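Local coordinates for Roadblock/LAMTOR2 domain-containing protein (Streptomyces avermitilis, PDB 3LEQ) that is of unknown function but carries a Roadblock/LC7 domain, a family with members linked to NTPase regulation, and may play a regulatory part, at residues Thr10-Arg15 against Ala106-Met111; His21-Ser26 against Glu44-Thr49; Ser51-Leu56 against Ala72-Gly77; Ala90-Leu95 against Asn110-Lys115. All coordinates share one frame; numbering follows the deposited sequence.

Interaction 1: residues Thr10-Arg15 against Ala106-Met111; sequences TGLVDR and AYQMNM
Leu-12 and Gln-108 meet where helix 4-15 runs beside helix 102-115, the two helices that cover one face of the antiparallel sheet in this Roadblock/LC7 domain. The close-packed part is apolar: CD1 of Leu-12 lies 3.8 Å from CB of Gln-108. With its CG anti to the backbone N (chi1 174°), the leucine swings its branched end across to helix 102-115, and that end also faces strand 90-96 of the sheet below. Outward from this pair the contact turns polar and wet. Arg-15 NH1 donates to Gln-108 OE1 over 3.2 Å in a nearly straight bond, 173° at the hydrogen. The acceptor sits at the guanidinium edge, in its plane, whereas the donor stands well above the amide's carbonyl plane and misses the lone pairs. One water fills in beside this bond, accepting from Arg-15 NH2 at 3.2 Å and donating to Gln-108 O at 2.7 Å and to Gln-108 OE1 at 3.0 Å. An alanine in place of Gln-108 would keep the methyl-to-CB packing on Leu-12, but Arg-15 NH1 would probably lose its mate on the other helix and the water one of its three partners. The helices are thus joined by a leucine inside and, on the solvent side, by a direct bond doubled by a water bridge, with OE1 accepting from both.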
# COMPACT_ATOMS: atom_id res chain seq x y z
N THR A 10 -3.74 -0.48 -9.15
CA THR A 10 -3.78 -1.76 -9.86
C THR A 10 -2.57 -1.86 -10.79
O THR A 10 -1.96 -2.92 -10.92
CB THR A 10 -5.12 -1.94 -10.62
OG1 THR A 10 -6.20 -1.66 -9.73
CG2 THR A 10 -5.28 -3.38 -11.19
N GLY A 11 -2.21 -0.73 -11.39
CA GLY A 11 -1.05 -0.61 -12.27
C GLY A 11 0.25 -0.91 -11.56
O GLY A 11 1.09 -1.65 -12.07
N LEU A 12 0.41 -0.35 -10.36
CA LEU A 12 1.58 -0.67 -9.52
C LEU A 12 1.67 -2.19 -9.28
O LEU A 12 2.73 -2.78 -9.45
CB LEU A 12 1.49 0.05 -8.17
CG LEU A 12 2.56 -0.31 -7.14
CD1 LEU A 12 3.90 0.31 -7.53
CD2 LEU A 12 2.14 0.14 -5.73
N VAL A 13 0.56 -2.79 -8.88
CA VAL A 13 0.55 -4.23 -8.57
C VAL A 13 0.87 -5.07 -9.82
O VAL A 13 1.62 -6.06 -9.74
CB VAL A 13 -0.82 -4.67 -7.97
CG1 VAL A 13 -0.95 -6.21 -7.95
CG2 VAL A 13 -1.01 -4.09 -6.59
N ASP A 14 0.32 -4.66 -10.96
CA ASP A 14 0.52 -5.37 -12.23
C ASP A 14 1.96 -5.30 -12.75
O ASP A 14 2.51 -6.31 -13.18
CB ASP A 14 -0.48 -4.89 -13.29
CG ASP A 14 -1.83 -5.63 -13.21
OD1 ASP A 14 -2.11 -6.27 -12.16
OD2 ASP A 14 -2.61 -5.59 -14.20
N ARG A 15 2.55 -4.11 -12.70
CA ARG A 15 3.90 -3.91 -13.25
C ARG A 15 4.99 -4.43 -12.32
O ARG A 15 6.04 -4.89 -12.80
CB ARG A 15 4.17 -2.42 -13.50
CG ARG A 15 3.26 -1.76 -14.52
CD ARG A 15 3.50 -0.25 -14.56
NE ARG A 15 3.17 0.43 -13.30
CZ ARG A 15 4.06 0.82 -12.37
NH1 ARG A 15 5.37 0.63 -12.52
NH2 ARG A 15 3.64 1.43 -11.28
N ALA A 106 10.23 0.66 -2.51
CA ALA A 106 10.13 2.03 -2.02
C ALA A 106 10.22 3.05 -3.16
O ALA A 106 9.49 4.04 -3.14
CB ALA A 106 11.15 2.32 -0.94
N TYR A 107 11.10 2.82 -4.13
CA TYR A 107 11.21 3.69 -5.30
C TYR A 107 9.90 3.69 -6.08
O TYR A 107 9.37 4.74 -6.43
CB TYR A 107 12.38 3.23 -6.21
CG TYR A 107 12.35 3.90 -7.57
CD1 TYR A 107 12.87 5.18 -7.74
CD2 TYR A 107 11.76 3.26 -8.67
CE1 TYR A 107 12.82 5.81 -8.99
CE2 TYR A 107 11.70 3.89 -9.92
CZ TYR A 107 12.23 5.15 -10.07
OH TYR A 107 12.17 5.75 -11.31
N GLN A 108 9.35 2.52 -6.35
CA GLN A 108 8.06 2.43 -7.07
C GLN A 108 6.91 3.15 -6.35
O GLN A 108 6.09 3.85 -6.99
CB GLN A 108 7.68 0.96 -7.33
CG GLN A 108 8.57 0.26 -8.35
CD GLN A 108 8.34 0.75 -9.77
OE1 GLN A 108 7.34 1.42 -10.06
NE2 GLN A 108 9.25 0.39 -10.66
N MSE A 109 6.84 2.98 -5.02
CA MSE A 109 5.82 3.67 -4.22
C MSE A 109 6.03 5.18 -4.27
O MSE A 109 5.07 5.93 -4.41
CB MSE A 109 5.86 3.18 -2.77
CG MSE A 109 5.54 1.72 -2.63
SE MSE A 109 5.75 1.09 -0.81
CE MSE A 109 4.32 2.07 0.09
N ASN A 110 7.28 5.62 -4.16
CA ASN A 110 7.60 7.06 -4.20
C ASN A 110 7.20 7.67 -5.57
O ASN A 110 6.66 8.77 -5.62
CB ASN A 110 9.09 7.29 -3.91
CG ASN A 110 9.45 7.16 -2.42
OD1 ASN A 110 8.59 7.25 -1.54
ND2 ASN A 110 10.74 6.94 -2.13
N MSE A 111 7.43 6.92 -6.65
CA MSE A 111 7.02 7.36 -8.00
C MSE A 111 5.51 7.42 -8.11
O MSE A 111 4.97 8.33 -8.74
CB MSE A 111 7.61 6.46 -9.08
CG MSE A 111 9.15 6.50 -9.20
SE MSE A 111 9.88 8.33 -9.46
CE MSE A 111 10.51 8.66 -7.62
O HOH W 1 5.32 3.61 -9.59

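Interaction 2: residues His21-Ser26 against Glu44-Thr49; sequences HAVVLS and ERLAAT
In the Roadblock/LC7 fold one helix covers the face of the sheet turned away from the two terminal helices, and here Val-23 and Leu-25 of strand 19-26 meet Leu-46 and Ala-47 of that helix, 40-55. The backbones come closest at Leu-25 and Ala-47, whose CA atoms are 7.0 Å apart, a spacing allowed by the small alanine. Leu-25 spreads its two methyls over it: CD2 lies 3.6 Å from Ala-47 CB, and CD1 lies 3.9 Å from Ala-47 CA. Its CG is anti to the carbonyl carbon (chi1 -49°), which sends the branch out to the helix backbone. One step along the same face, Val-23 CG2 touches Leu-46 CD2 at 4.0 Å, the two side chains sliding past each other in opposite directions. Phe-38 packs on both Val-23 and Leu-46, while Val-93 of the neighbouring strand touches Val-23 and Leu-25. On the helix's outer side, Thr-49 OG1 donates to Arg-45 O, and Thr-49 N reaches that oxygen from the other face of its plane. All four residues that touch across the contact are buried and meet through carbon alone, so the join of helix to sheet depends on shape and exclusion of water.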
# COMPACT_ATOMS: atom_id res chain seq x y z
N HIS A 21 -0.29 -6.41 -3.24
CA HIS A 21 -1.51 -5.62 -3.05
C HIS A 21 -1.14 -4.22 -2.62
O HIS A 21 -0.06 -4.01 -2.08
CB HIS A 21 -2.45 -6.23 -1.98
CG HIS A 21 -2.70 -7.69 -2.14
ND1 HIS A 21 -3.44 -8.21 -3.19
CD2 HIS A 21 -2.33 -8.75 -1.39
CE1 HIS A 21 -3.49 -9.52 -3.08
NE2 HIS A 21 -2.83 -9.88 -2.00
N ALA A 22 -2.06 -3.28 -2.86
CA ALA A 22 -1.89 -1.89 -2.46
C ALA A 22 -3.23 -1.24 -2.10
O ALA A 22 -4.25 -1.51 -2.73
CB ALA A 22 -1.20 -1.09 -3.58
N VAL A 23 -3.20 -0.39 -1.08
CA VAL A 23 -4.37 0.42 -0.72
C VAL A 23 -3.94 1.83 -0.38
O VAL A 23 -2.76 2.07 -0.04
CB VAL A 23 -5.14 -0.15 0.52
CG1 VAL A 23 -5.68 -1.53 0.25
CG2 VAL A 23 -4.25 -0.19 1.78
N VAL A 24 -4.88 2.75 -0.47
CA VAL A 24 -4.69 4.10 0.07
C VAL A 24 -5.75 4.32 1.17
O VAL A 24 -6.95 4.11 0.94
CB VAL A 24 -4.79 5.17 -1.01
CG1 VAL A 24 -4.77 6.56 -0.37
CG2 VAL A 24 -3.64 5.02 -2.02
N LEU A 25 -5.29 4.68 2.36
CA LEU A 25 -6.17 4.86 3.51
C LEU A 25 -6.23 6.33 3.88
O LEU A 25 -5.21 7.02 3.82
CB LEU A 25 -5.63 4.04 4.70
CG LEU A 25 -5.28 2.57 4.42
CD1 LEU A 25 -4.62 1.95 5.65
CD2 LEU A 25 -6.52 1.75 3.98
N SER A 26 -7.40 6.81 4.30
CA SER A 26 -7.56 8.18 4.77
C SER A 26 -7.00 8.26 6.18
O SER A 26 -6.71 7.24 6.79
CB SER A 26 -9.04 8.56 4.79
OG SER A 26 -9.71 7.80 5.80
N GLU A 44 -9.55 -4.36 4.01
CA GLU A 44 -9.91 -3.87 5.33
C GLU A 44 -9.08 -4.55 6.44
O GLU A 44 -8.79 -3.93 7.45
CB GLU A 44 -11.41 -4.01 5.58
CG GLU A 44 -12.27 -3.09 4.69
CD GLU A 44 -13.75 -3.21 4.95
OE1 GLU A 44 -14.20 -4.28 5.39
OE2 GLU A 44 -14.48 -2.22 4.68
N ARG A 45 -8.68 -5.80 6.24
CA ARG A 45 -7.72 -6.45 7.15
C ARG A 45 -6.36 -5.75 7.14
O ARG A 45 -5.76 -5.52 8.20
CB ARG A 45 -7.55 -7.92 6.79
CG ARG A 45 -6.98 -8.75 7.92
CD ARG A 45 -6.98 -10.25 7.60
NE ARG A 45 -7.45 -11.08 8.72
CZ ARG A 45 -6.86 -11.18 9.91
NH1 ARG A 45 -5.76 -10.49 10.19
NH2 ARG A 45 -7.40 -11.96 10.84
N LEU A 46 -5.87 -5.40 5.94
CA LEU A 46 -4.66 -4.60 5.82
C LEU A 46 -4.90 -3.23 6.44
O LEU A 46 -4.02 -2.70 7.14
CB LEU A 46 -4.24 -4.44 4.35
CG LEU A 46 -2.94 -3.68 4.06
CD1 LEU A 46 -1.77 -4.20 4.88
CD2 LEU A 46 -2.66 -3.78 2.55
N ALA A 47 -6.10 -2.68 6.24
CA ALA A 47 -6.41 -1.37 6.79
C ALA A 47 -6.40 -1.39 8.31
O ALA A 47 -5.93 -0.44 8.93
CB ALA A 47 -7.74 -0.84 6.23
N ALA A 48 -6.91 -2.47 8.90
CA ALA A 48 -6.96 -2.61 10.37
C ALA A 48 -5.54 -2.70 10.93
O ALA A 48 -5.23 -2.14 11.98
CB ALA A 48 -7.79 -3.83 10.79
N THR A 49 -4.68 -3.43 10.23
CA THR A 49 -3.28 -3.54 10.63
C THR A 49 -2.54 -2.20 10.55
O THR A 49 -1.80 -1.82 11.46
CB THR A 49 -2.52 -4.57 9.74
OG1 THR A 49 -3.20 -5.83 9.82
CG2 THR A 49 -1.10 -4.78 10.24

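Interaction 3: residues Ser51-Leu56 against Ala72-Gly77; sequences SGLMSL and ALIEMG
Leu-53, near the end of helix 40-55, reaches across to Ala-72 and Ile-74 on strand 71-75, the strand at one margin of the five-stranded Roadblock/LC7 sheet within this chain. The contact lies toward the surface, and between its two segments the chain includes an unmodelled run, residues 57-69. The leucine carries everything here. Its CB points at the strand but is too far away to touch it. The first torsion, chi1 -111°, is well off a staggered setting, and it turns the rest of the chain toward Ile-74. CG, one bond further, still stands 4.6 Å from Ile-74 CD1, so the touching is left to the two methyls, both of which reach Ile-74, while CD1 alone also meets Ala-72. CD1 settles between two residues of the same strand face, 4.2 Å from Ala-72 CB and 4.1 Å from Ile-74 CG1. Leucine and isoleucine reach toward each other tip to tip. Ile-74 sends its CG1 branch anti to the carbonyl carbon (chi1 -46°), and a second bend at chi2 carries its terminal methyl out to the leucine. Leu-81, on the adjoining strand 80-85, also touches Leu-53, extending the apolar patch inward. Strand 71-75 is tied to that neighbour by backbone hydrogen bonds of Ala-72 with Leu-83 and of Ile-74 with Leu-81, which fix where its two side chains stand under the helix end. The outermost touch joins two methyls: CD2 of Leu-53 lies 3.9 Å from CD1 of Ile-74.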
# COMPACT_ATOMS: atom_id res chain seq x y z
N SER A 51 -3.82 0.83 10.58
CA SER A 51 -4.39 1.76 11.55
C SER A 51 -3.86 1.44 12.97
O SER A 51 -3.60 2.35 13.77
CB SER A 51 -5.93 1.74 11.43
OG SER A 51 -6.58 1.68 12.69
N GLY A 52 -3.64 0.16 13.26
CA GLY A 52 -3.03 -0.26 14.53
C GLY A 52 -1.58 0.20 14.60
O GLY A 52 -1.11 0.58 15.66
N LEU A 53 -0.88 0.12 13.47
CA LEU A 53 0.52 0.54 13.36
C LEU A 53 0.70 2.00 13.70
O LEU A 53 1.64 2.40 14.38
CB LEU A 53 1.01 0.33 11.93
CG LEU A 53 2.05 -0.74 11.68
CD1 LEU A 53 2.34 -0.80 10.19
CD2 LEU A 53 3.29 -0.39 12.44
N MSE A 54 -0.24 2.79 13.22
CA MSE A 54 -0.18 4.22 13.39
C MSE A 54 -0.79 4.71 14.68
O MSE A 54 -0.66 5.88 15.02
CB MSE A 54 -0.82 4.88 12.20
CG MSE A 54 -0.10 4.48 10.94
SE MSE A 54 -0.63 5.68 9.57
CE MSE A 54 -2.36 4.88 9.08
N SER A 55 -1.46 3.81 15.40
CA SER A 55 -1.87 4.12 16.75
C SER A 55 -0.70 3.93 17.71
O SER A 55 -0.54 4.70 18.65
CB SER A 55 -3.07 3.26 17.15
OG SER A 55 -4.26 3.83 16.63
N LEU A 56 0.13 2.92 17.45
CA LEU A 56 1.37 2.69 18.18
C LEU A 56 2.38 3.82 17.95
O LEU A 56 2.44 4.79 18.70
CB LEU A 56 2.00 1.35 17.77
CG LEU A 56 1.23 0.06 18.07
CD1 LEU A 56 1.92 -1.10 17.42
CD2 LEU A 56 1.07 -0.20 19.57
N ALA A 72 6.34 3.49 7.60
CA ALA A 72 6.62 2.30 8.39
C ALA A 72 7.01 1.20 7.42
O ALA A 72 6.52 1.16 6.31
CB ALA A 72 5.41 1.88 9.19
N LEU A 73 7.89 0.32 7.88
CA LEU A 73 8.31 -0.85 7.12
C LEU A 73 8.38 -1.98 8.14
O LEU A 73 9.06 -1.86 9.16
CB LEU A 73 9.69 -0.61 6.51
CG LEU A 73 10.43 -1.68 5.71
CD1 LEU A 73 11.60 -1.01 5.03
CD2 LEU A 73 10.93 -2.80 6.59
N ILE A 74 7.65 -3.06 7.87
CA ILE A 74 7.66 -4.22 8.76
C ILE A 74 8.02 -5.38 7.86
O ILE A 74 7.32 -5.63 6.88
CB ILE A 74 6.26 -4.52 9.35
CG1 ILE A 74 5.56 -3.24 9.86
CG2 ILE A 74 6.34 -5.61 10.40
CD1 ILE A 74 6.27 -2.50 10.95
N GLU A 75 9.12 -6.06 8.19
CA GLU A 75 9.54 -7.28 7.53
C GLU A 75 9.13 -8.49 8.36
O GLU A 75 9.40 -8.54 9.56
CB GLU A 75 11.07 -7.30 7.35
CG GLU A 75 11.60 -8.60 6.72
CD GLU A 75 13.11 -8.61 6.54
OE1 GLU A 75 13.60 -9.52 5.84
OE2 GLU A 75 13.82 -7.73 7.07
N MSE A 76 8.50 -9.46 7.71
CA MSE A 76 8.21 -10.74 8.34
C MSE A 76 8.60 -11.86 7.38
O MSE A 76 9.21 -11.59 6.34
CB MSE A 76 6.74 -10.82 8.74
CG MSE A 76 5.78 -10.17 7.76
SE MSE A 76 4.40 -9.17 8.69
CE MSE A 76 3.63 -8.20 7.18
N GLY A 77 8.28 -13.10 7.74
CA GLY A 77 8.46 -14.24 6.83
C GLY A 77 7.65 -14.04 5.55
O GLY A 77 8.14 -14.26 4.44

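Interaction 4: residues Ala90-Leu95 against Asn110-Lys115; sequences AHLVVL and NMLVKK
Strand segment 90-95 and helix segment 110-115 approach most closely at Leu-92 and Val-113, with their CA atoms 7.9 Å apart, and the helix keeps its ladder of bonds in this turn, Lys-114 N to Asn-110 O at 3.1 Å among them. Into the gap goes a single strand side chain. Leu-92 has its CG anti to the backbone N (chi1 173°), which lifts both methyls off the strand and against the helix. CD2 does most of the work, standing between two consecutive helix residues: it is 4.1 Å from Val-113 CG2 and 3.9 Å from Leu-112 CD2. The second leucine methyl, Leu-92 CD1, also comes within 4.1 Å of Leu-112 CD2. The two leucines cross at about a right angle, whereas Leu-92 and Val-113 slide past each other in opposite directions. Leu-112 was modelled in two conformers, so its methyl distances and crossing describe one of them and deserve less weight than the valine contact. Further apolar groups surround the pair: Leu-9 of helix 4-15 touches both leucines, and Met-109, a selenomethionine, packs on Leu-92. The strand itself is held between two neighbours by backbone bonds, Leu-92 pairing with Thr-84 and Val-93 with Val-23. Val-93, the next residue, turns to the other face, where it meets Leu-46 and Ala-50 of helix 40-55. A central strand packed against helices on both faces, the N- and C-terminal pair on one and a single helix on the other, is characteristic of the Roadblock/LC7 alpha/beta fold.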
# COMPACT_ATOMS: atom_id res chain seq x y z
N ALA A 90 -3.72 11.05 3.84
CA ALA A 90 -3.75 9.65 3.42
C ALA A 90 -2.41 8.95 3.48
O ALA A 90 -1.35 9.59 3.45
CB ALA A 90 -4.32 9.52 1.98
N HIS A 91 -2.45 7.63 3.49
CA HIS A 91 -1.25 6.81 3.44
C HIS A 91 -1.40 5.71 2.39
O HIS A 91 -2.47 5.12 2.24
CB HIS A 91 -0.98 6.16 4.80
CG HIS A 91 -0.41 7.10 5.81
ND1 HIS A 91 -1.20 7.92 6.58
CD2 HIS A 91 0.87 7.35 6.17
CE1 HIS A 91 -0.43 8.63 7.38
NE2 HIS A 91 0.83 8.30 7.15
N LEU A 92 -0.31 5.46 1.65
CA LEU A 92 -0.25 4.35 0.73
C LEU A 92 0.30 3.16 1.48
O LEU A 92 1.34 3.27 2.20
CB LEU A 92 0.70 4.69 -0.45
CG LEU A 92 1.01 3.55 -1.44
CD1 LEU A 92 -0.25 3.12 -2.21
CD2 LEU A 92 2.13 4.01 -2.43
N VAL A 93 -0.36 2.00 1.35
CA VAL A 93 0.08 0.83 2.08
C VAL A 93 0.22 -0.31 1.09
O VAL A 93 -0.68 -0.57 0.32
CB VAL A 93 -0.90 0.41 3.20
CG1 VAL A 93 -0.33 -0.74 4.00
CG2 VAL A 93 -1.27 1.62 4.13
N VAL A 94 1.35 -1.00 1.12
CA VAL A 94 1.62 -2.07 0.17
C VAL A 94 1.99 -3.35 0.91
O VAL A 94 2.66 -3.27 1.96
CB VAL A 94 2.77 -1.65 -0.79
CG1 VAL A 94 3.51 -2.85 -1.36
CG2 VAL A 94 2.23 -0.75 -1.91
N LEU A 95 1.57 -4.49 0.36
CA LEU A 95 2.07 -5.81 0.78
C LEU A 95 2.95 -6.36 -0.33
O LEU A 95 2.54 -6.42 -1.50
CB LEU A 95 0.93 -6.78 1.10
CG LEU A 95 0.12 -6.54 2.38
CD1 LEU A 95 -1.08 -7.46 2.44
CD2 LEU A 95 0.99 -6.70 3.66
N ASN A 110 7.28 5.62 -4.16
CA ASN A 110 7.60 7.06 -4.20
C ASN A 110 7.20 7.67 -5.57
O ASN A 110 6.66 8.77 -5.62
CB ASN A 110 9.09 7.29 -3.91
CG ASN A 110 9.45 7.16 -2.42
OD1 ASN A 110 8.59 7.25 -1.54
ND2 ASN A 110 10.74 6.94 -2.13
N MSE A 111 7.43 6.92 -6.65
CA MSE A 111 7.02 7.36 -8.00
C MSE A 111 5.51 7.42 -8.11
O MSE A 111 4.97 8.33 -8.74
CB MSE A 111 7.61 6.46 -9.08
CG MSE A 111 9.15 6.50 -9.20
SE MSE A 111 9.88 8.33 -9.46
CE MSE A 111 10.51 8.66 -7.62
N LEU A 112 4.82 6.46 -7.51
CA LEU A 112 3.35 6.44 -7.50
C LEU A 112 2.77 7.67 -6.79
O LEU A 112 1.86 8.32 -7.29
CB LEU A 112 2.83 5.15 -6.85
CG LEU A 112 1.30 4.99 -6.76
CD1 LEU A 112 0.66 5.11 -8.13
CD2 LEU A 112 0.90 3.69 -6.07
N VAL A 113 3.30 7.98 -5.60
CA VAL A 113 2.84 9.13 -4.81
C VAL A 113 3.05 10.43 -5.59
O VAL A 113 2.25 11.35 -5.52
CB VAL A 113 3.53 9.18 -3.40
CG1 VAL A 113 3.28 10.53 -2.68
CG2 VAL A 113 3.06 8.00 -2.53
N LYS A 114 4.13 10.48 -6.37
CA LYS A 114 4.45 11.62 -7.20
C LYS A 114 3.38 11.75 -8.27
O LYS A 114 2.95 12.86 -8.58
CB LYS A 114 5.80 11.38 -7.88
CG LYS A 114 6.77 12.51 -7.77
CD LYS A 114 7.61 12.41 -6.51
CE LYS A 114 8.39 13.70 -6.29
NZ LYS A 114 9.54 13.52 -5.37
N LYS A 115 2.96 10.61 -8.83
CA LYS A 115 2.01 10.63 -9.95
C LYS A 115 0.63 11.08 -9.53
O LYS A 115 -0.10 11.67 -10.33
CB LYS A 115 1.93 9.26 -10.65

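The four contacts sample both faces of one antiparallel sheet. Interactions 1 and 4 share helix 102-115, with centres 8 Å apart, and merge into one core: Met-109 CB lies 3.8 Å from Leu-92 CD2. Interactions 2 and 3 follow each other along helix 40-55 on the opposite face, their centres 11 Å apart. The sheet connects the two layers. Strands 19-26 and 90-96 are neighbours in it, and a probable hydrogen bond from Val-93 N to Val-23 O, 2.8 Å long, joins interactions 2 and 4. Interaction 3 also reaches interaction 4, where Met-54 SE packs on His-91 CE1. Interactions 1 and 3 do not touch, their nearest atoms being about 7 Å apart.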